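Long-range contact in rhogap protein (Gallus gallus, PDB 1F7C), which acts as a GTPase-activating protein for RhoA and Cdc42, this fragment being its Rho-GAP (BH) domain: residues A[131-143]-A[207-220]. Residues are numbered along the deposited sequence; the frame is centred on the assembly and turned at random.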
loop_
_atom_site.group_PDB
_atom_site.type_symbol
_atom_site.label_atom_id
_atom_site.label_comp_id
_atom_site.label_asym_id
_atom_site.label_seq_id
_atom_site.Cartn_x
_atom_site.Cartn_y
_atom_site.Cartn_z
ATOM N N GLU A 131 2.425 -17.200 14.050
ATOM C CA GLU A 131 3.260 -17.698 12.959
ATOM C C GLU A 131 2.503 -18.363 11.820
ATOM O O GLU A 131 2.977 -18.387 10.684
ATOM C CB GLU A 131 4.299 -18.674 13.494
ATOM C CG GLU A 131 5.341 -18.030 14.369
ATOM C CD GLU A 131 6.407 -19.013 14.781
ATOM O OE1 GLU A 131 6.072 -19.986 15.496
ATOM O OE2 GLU A 131 7.578 -18.818 14.383
ATOM N N SER A 132 1.341 -18.928 12.121
ATOM C CA SER A 132 0.543 -19.565 11.085
ATOM C C SER A 132 -0.004 -18.477 10.167
ATOM O O SER A 132 -0.260 -18.712 8.988
ATOM C CB SER A 132 -0.606 -20.359 11.710
ATOM O OG SER A 132 -0.111 -21.455 12.461
ATOM N N ARG A 133 -0.166 -17.279 10.722
ATOM C CA ARG A 133 -0.673 -16.137 9.975
ATOM C C ARG A 133 0.287 -15.669 8.892
ATOM O O ARG A 133 -0.126 -15.366 7.774
ATOM C CB ARG A 133 -0.978 -14.976 10.923
ATOM C CG ARG A 133 -2.404 -14.979 11.410
ATOM C CD ARG A 133 -2.721 -13.786 12.278
ATOM N NE ARG A 133 -2.011 -13.845 13.545
ATOM C CZ ARG A 133 -2.383 -13.184 14.635
ATOM N NH1 ARG A 133 -3.465 -12.413 14.605
ATOM N NH2 ARG A 133 -1.675 -13.296 15.751
ATOM N N VAL A 134 1.569 -15.609 9.223
ATOM C CA VAL A 134 2.565 -15.173 8.261
ATOM C C VAL A 134 2.745 -16.197 7.137
ATOM O O VAL A 134 2.840 -15.824 5.965
ATOM C CB VAL A 134 3.907 -14.893 8.964
ATOM C CG1 VAL A 134 4.959 -14.467 7.961
ATOM C CG2 VAL A 134 3.708 -13.803 9.991
ATOM N N SER A 135 2.763 -17.481 7.493
ATOM C CA SER A 135 2.935 -18.563 6.522
ATOM C C SER A 135 1.846 -18.570 5.458
ATOM O O SER A 135 2.138 -18.616 4.267
ATOM C CB SER A 135 2.931 -19.911 7.240
ATOM O OG SER A 135 3.622 -19.814 8.466
ATOM N N GLU A 136 0.589 -18.540 5.894
ATOM C CA GLU A 136 -0.548 -18.537 4.968
ATOM C C GLU A 136 -0.553 -17.318 4.061
ATOM O O GLU A 136 -0.788 -17.431 2.860
ATOM C CB GLU A 136 -1.875 -18.598 5.736
ATOM C CG GLU A 136 -2.351 -20.017 6.010
ATOM C CD GLU A 136 -2.680 -20.783 4.731
ATOM O OE1 GLU A 136 -2.884 -22.014 4.817
ATOM O OE2 GLU A 136 -2.745 -20.160 3.645
ATOM N N ILE A 137 -0.294 -16.154 4.645
ATOM C CA ILE A 137 -0.265 -14.921 3.885
ATOM C C ILE A 137 0.913 -14.969 2.921
ATOM O O ILE A 137 0.801 -14.550 1.769
ATOM C CB ILE A 137 -0.176 -13.706 4.841
ATOM C CG1 ILE A 137 -1.523 -13.558 5.562
ATOM C CG2 ILE A 137 0.177 -12.433 4.072
ATOM C CD1 ILE A 137 -1.588 -12.486 6.619
ATOM N N HIS A 138 2.035 -15.507 3.389
ATOM C CA HIS A 138 3.228 -15.626 2.559
ATOM C C HIS A 138 2.886 -16.445 1.312
ATOM O O HIS A 138 3.159 -16.034 0.187
ATOM C CB HIS A 138 4.353 -16.314 3.338
ATOM C CG HIS A 138 5.641 -16.418 2.580
ATOM N ND1 HIS A 138 6.715 -17.148 3.035
ATOM C CD2 HIS A 138 6.034 -15.867 1.405
ATOM C CE1 HIS A 138 7.714 -17.045 2.177
ATOM N NE2 HIS A 138 7.326 -16.272 1.178
ATOM N N SER A 139 2.290 -17.611 1.531
ATOM C CA SER A 139 1.884 -18.486 0.444
ATOM C C SER A 139 0.861 -17.810 -0.477
ATOM O O SER A 139 0.910 -17.964 -1.702
ATOM C CB SER A 139 1.283 -19.766 1.012
ATOM O OG SER A 139 0.651 -20.493 -0.021
ATOM N N LEU A 140 -0.067 -17.063 0.112
ATOM C CA LEU A 140 -1.083 -16.367 -0.674
ATOM C C LEU A 140 -0.483 -15.279 -1.559
ATOM O O LEU A 140 -0.964 -15.040 -2.664
ATOM C CB LEU A 140 -2.148 -15.753 0.245
ATOM C CG LEU A 140 -3.128 -16.758 0.865
ATOM C CD1 LEU A 140 -3.999 -16.057 1.898
ATOM C CD2 LEU A 140 -3.996 -17.374 -0.228
ATOM N N VAL A 141 0.562 -14.615 -1.079
ATOM C CA VAL A 141 1.190 -13.565 -1.864
ATOM C C VAL A 141 1.878 -14.135 -3.091
ATOM O O VAL A 141 1.878 -13.511 -4.153
ATOM C CB VAL A 141 2.230 -12.767 -1.036
ATOM C CG1 VAL A 141 3.042 -11.850 -1.956
ATOM C CG2 VAL A 141 1.522 -11.946 0.044
ATOM N N HIS A 142 2.468 -15.315 -2.952
ATOM C CA HIS A 142 3.165 -15.923 -4.075
ATOM C C HIS A 142 2.259 -16.551 -5.120
ATOM O O HIS A 142 2.725 -16.997 -6.167
ATOM C CB HIS A 142 4.207 -16.932 -3.581
ATOM C CG HIS A 142 5.531 -16.303 -3.300
ATOM N ND1 HIS A 142 5.738 -15.458 -2.228
ATOM C CD2 HIS A 142 6.682 -16.293 -4.014
ATOM C CE1 HIS A 142 6.955 -14.952 -2.299
ATOM N NE2 HIS A 142 7.549 -15.442 -3.373
ATOM N N ARG A 143 0.963 -16.562 -4.836
ATOM C CA ARG A 143 0.004 -17.099 -5.770
ATOM C C ARG A 143 -0.635 -15.990 -6.608
ATOM O O ARG A 143 -1.317 -16.262 -7.594
ATOM C CB ARG A 143 -1.035 -17.925 -5.013
ATOM C CG ARG A 143 -0.414 -19.199 -4.449
ATOM C CD ARG A 143 -1.446 -20.195 -3.997
ATOM N NE ARG A 143 -1.979 -19.890 -2.678
ATOM C CZ ARG A 143 -3.094 -20.421 -2.189
ATOM N NH1 ARG A 143 -3.800 -21.280 -2.916
ATOM N NH2 ARG A 143 -3.497 -20.104 -0.966
ATOM N N ILE A 207 0.823 -7.178 8.859
ATOM C CA ILE A 207 1.664 -8.350 8.696
ATOM C C ILE A 207 2.589 -8.198 7.488
ATOM O O ILE A 207 3.753 -8.563 7.543
ATOM C CB ILE A 207 0.812 -9.622 8.529
ATOM C CG1 ILE A 207 0.080 -9.927 9.840
ATOM C CG2 ILE A 207 1.698 -10.798 8.141
ATOM C CD1 ILE A 207 -1.030 -10.970 9.716
ATOM N N LEU A 208 2.067 -7.646 6.401
ATOM C CA LEU A 208 2.862 -7.457 5.195
ATOM C C LEU A 208 3.974 -6.436 5.369
ATOM O O LEU A 208 5.028 -6.558 4.744
ATOM C CB LEU A 208 1.970 -7.050 4.025
ATOM C CG LEU A 208 1.070 -8.157 3.460
ATOM C CD1 LEU A 208 0.259 -7.608 2.301
ATOM C CD2 LEU A 208 1.918 -9.329 3.001
ATOM N N ILE A 209 3.738 -5.423 6.200
ATOM C CA ILE A 209 4.743 -4.392 6.455
ATOM C C ILE A 209 5.856 -4.964 7.348
ATOM O O ILE A 209 7.040 -4.818 7.053
ATOM C CB ILE A 209 4.123 -3.149 7.155
ATOM C CG1 ILE A 209 3.157 -2.442 6.200
ATOM C CG2 ILE A 209 5.225 -2.183 7.617
ATOM C CD1 ILE A 209 2.360 -1.323 6.852
ATOM N N GLU A 210 5.465 -5.648 8.417
ATOM C CA GLU A 210 6.433 -6.212 9.340
ATOM C C GLU A 210 7.232 -7.423 8.876
ATOM O O GLU A 210 8.277 -7.713 9.444
ATOM C CB GLU A 210 5.751 -6.517 10.673
ATOM C CG GLU A 210 5.561 -5.272 11.524
ATOM C CD GLU A 210 4.893 -5.557 12.851
ATOM O OE1 GLU A 210 5.361 -6.472 13.561
ATOM O OE2 GLU A 210 3.907 -4.864 13.187
ATOM N N ASN A 211 6.769 -8.122 7.843
ATOM C CA ASN A 211 7.489 -9.296 7.364
ATOM C C ASN A 211 7.723 -9.217 5.872
ATOM O O ASN A 211 7.799 -10.253 5.207
ATOM C CB ASN A 211 6.691 -10.563 7.661
ATOM C CG ASN A 211 6.330 -10.697 9.129
ATOM O OD1 ASN A 211 7.152 -11.100 9.955
ATOM N ND2 ASN A 211 5.094 -10.343 9.464
ATOM N N HIS A 212 7.853 -8.003 5.341
ATOM C CA HIS A 212 8.030 -7.844 3.904
ATOM C C HIS A 212 9.279 -8.526 3.341
ATOM O O HIS A 212 9.229 -9.103 2.258
ATOM C CB HIS A 212 7.995 -6.354 3.523
ATOM C CG HIS A 212 9.216 -5.593 3.927
ATOM N ND1 HIS A 212 10.299 -5.429 3.089
ATOM C CD2 HIS A 212 9.541 -4.979 5.087
ATOM C CE1 HIS A 212 11.240 -4.747 3.717
ATOM N NE2 HIS A 212 10.806 -4.462 4.931
ATOM N N GLU A 213 10.388 -8.487 4.072
ATOM C CA GLU A 213 11.619 -9.119 3.596
ATOM C C GLU A 213 11.401 -10.602 3.342
ATOM O O GLU A 213 11.642 -11.096 2.250
ATOM C CB GLU A 213 12.740 -8.943 4.618
ATOM C CG GLU A 213 12.931 -7.507 5.073
ATOM C CD GLU A 213 14.368 -7.021 4.915
ATOM O OE1 GLU A 213 14.650 -5.857 5.291
ATOM O OE2 GLU A 213 15.209 -7.802 4.411
ATOM N N LYS A 214 10.933 -11.307 4.361
ATOM C CA LYS A 214 10.691 -12.736 4.256
ATOM C C LYS A 214 9.617 -13.070 3.223
ATOM O O LYS A 214 9.823 -13.916 2.353
ATOM C CB LYS A 214 10.286 -13.293 5.621
ATOM C CG LYS A 214 9.815 -14.738 5.598
ATOM C CD LYS A 214 9.267 -15.147 6.960
ATOM C CE LYS A 214 8.681 -16.560 6.949
ATOM N NZ LYS A 214 9.699 -17.614 6.660
ATOM N N ILE A 215 8.480 -12.388 3.310
ATOM C CA ILE A 215 7.375 -12.640 2.402
ATOM C C ILE A 215 7.661 -12.400 0.927
ATOM O O ILE A 215 7.305 -13.236 0.091
ATOM C CB ILE A 215 6.132 -11.825 2.816
ATOM C CG1 ILE A 215 5.497 -12.466 4.053
ATOM C CG2 ILE A 215 5.141 -11.741 1.654
ATOM C CD1 ILE A 215 4.470 -11.591 4.724
ATOM N N PHE A 216 8.296 -11.277 0.595
ATOM C CA PHE A 216 8.567 -10.983 -0.810
ATOM C C PHE A 216 9.905 -11.444 -1.381
ATOM O O PHE A 216 10.024 -11.627 -2.591
ATOM C CB PHE A 216 8.418 -9.486 -1.089
ATOM C CG PHE A 216 7.033 -8.960 -0.866
ATOM C CD1 PHE A 216 6.674 -8.404 0.359
ATOM C CD2 PHE A 216 6.071 -9.047 -1.875
ATOM C CE1 PHE A 216 5.382 -7.945 0.582
ATOM C CE2 PHE A 216 4.771 -8.592 -1.664
ATOM C CZ PHE A 216 4.427 -8.041 -0.434
ATOM N N ASN A 217 10.913 -11.638 -0.539
ATOM C CA ASN A 217 12.211 -12.042 -1.072
ATOM C C ASN A 217 12.525 -13.529 -1.024
ATOM O O ASN A 217 13.565 -13.952 -1.516
ATOM C CB ASN A 217 13.327 -11.250 -0.397
ATOM C CG ASN A 217 13.201 -9.759 -0.643
ATOM O OD1 ASN A 217 12.837 -9.334 -1.741
ATOM N ND2 ASN A 217 13.515 -8.957 0.371
ATOM N N THR A 218 11.624 -14.322 -0.452
ATOM C CA THR A 218 11.823 -15.767 -0.374
ATOM C C THR A 218 10.544 -16.495 -0.793
ATOM O O THR A 218 9.448 -15.940 -0.709
ATOM C CB THR A 218 12.187 -16.212 1.062
ATOM O OG1 THR A 218 10.986 -16.414 1.816
ATOM C CG2 THR A 218 13.045 -15.154 1.760
ATOM N N VAL A 219 10.693 -17.736 -1.247
ATOM C CA VAL A 219 9.564 -18.564 -1.665
ATOM C C VAL A 219 8.998 -19.287 -0.449
ATOM O O VAL A 219 9.742 -19.715 0.426
ATOM C CB VAL A 219 10.001 -19.602 -2.717
ATOM C CG1 VAL A 219 8.904 -20.641 -2.924
ATOM C CG2 VAL A 219 10.322 -18.895 -4.031
ATOM N N PRO A 220 7.668 -19.430 -0.374
ATOM C CA PRO A 220 7.097 -20.116 0.790
ATOM C C PRO A 220 7.559 -21.560 0.998
ATOM O O PRO A 220 7.885 -22.275 0.043
ATOM C CB PRO A 220 5.586 -19.986 0.565
ATOM C CG PRO A 220 5.462 -19.830 -0.923
ATOM C CD PRO A 220 6.612 -18.932 -1.271
#
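H138 and I215 bring the backbones closest, their CA atoms 5.1 Å apart, where helix 131-141 passes the short helix 212-217 at an axis separation of 9.3 Å and a crossing angle of -38°. The H138 ring packs against the extended segment 218-220 that follows this second helix. With CG anti to the backbone N (chi1 -177°), it lies between P220 and I215: P220 CB sits 3.9 Å from the ring centroid, almost on the normal, while CA of I215 makes a second CH-pi contact on the opposite face. In the ring plane, H138 NE2 donates to T218 O at 2.9 Å with an N-H...O angle of 157°, although it approaches from above the carbonyl plane, not along a lone pair. T218 OG1 in turn bonds K214 O, tying the start of that segment back to helix 212-217. Were H138 replaced by an alanine, T218 O would probably lose this donor and a gap would open between P220 and I215. One helical turn after H138, the H142 ring carries P220 CD over one face, 3.7 Å from its centroid, with I215 O at the ring edge. Beyond the histidines the interface is mostly apolar: I137 CD1 meets I207 CD1 at 3.5 Å, I137 CG2 touches L208 CD2, and V141 CG1 reaches F216 CE2 at 3.7 Å. V134 CG2 lies against N211 ND2, which bonds I207 O. F216 also stacks on H153 and L208 touches M156, so helix 146-164 adjoins this layer. The arrangement is helix-on-helix packing in the all-helical RhoGAP fold, joining helix 130-141 to the C-terminal helices and the extended tail, away from the predicted arginine finger R60.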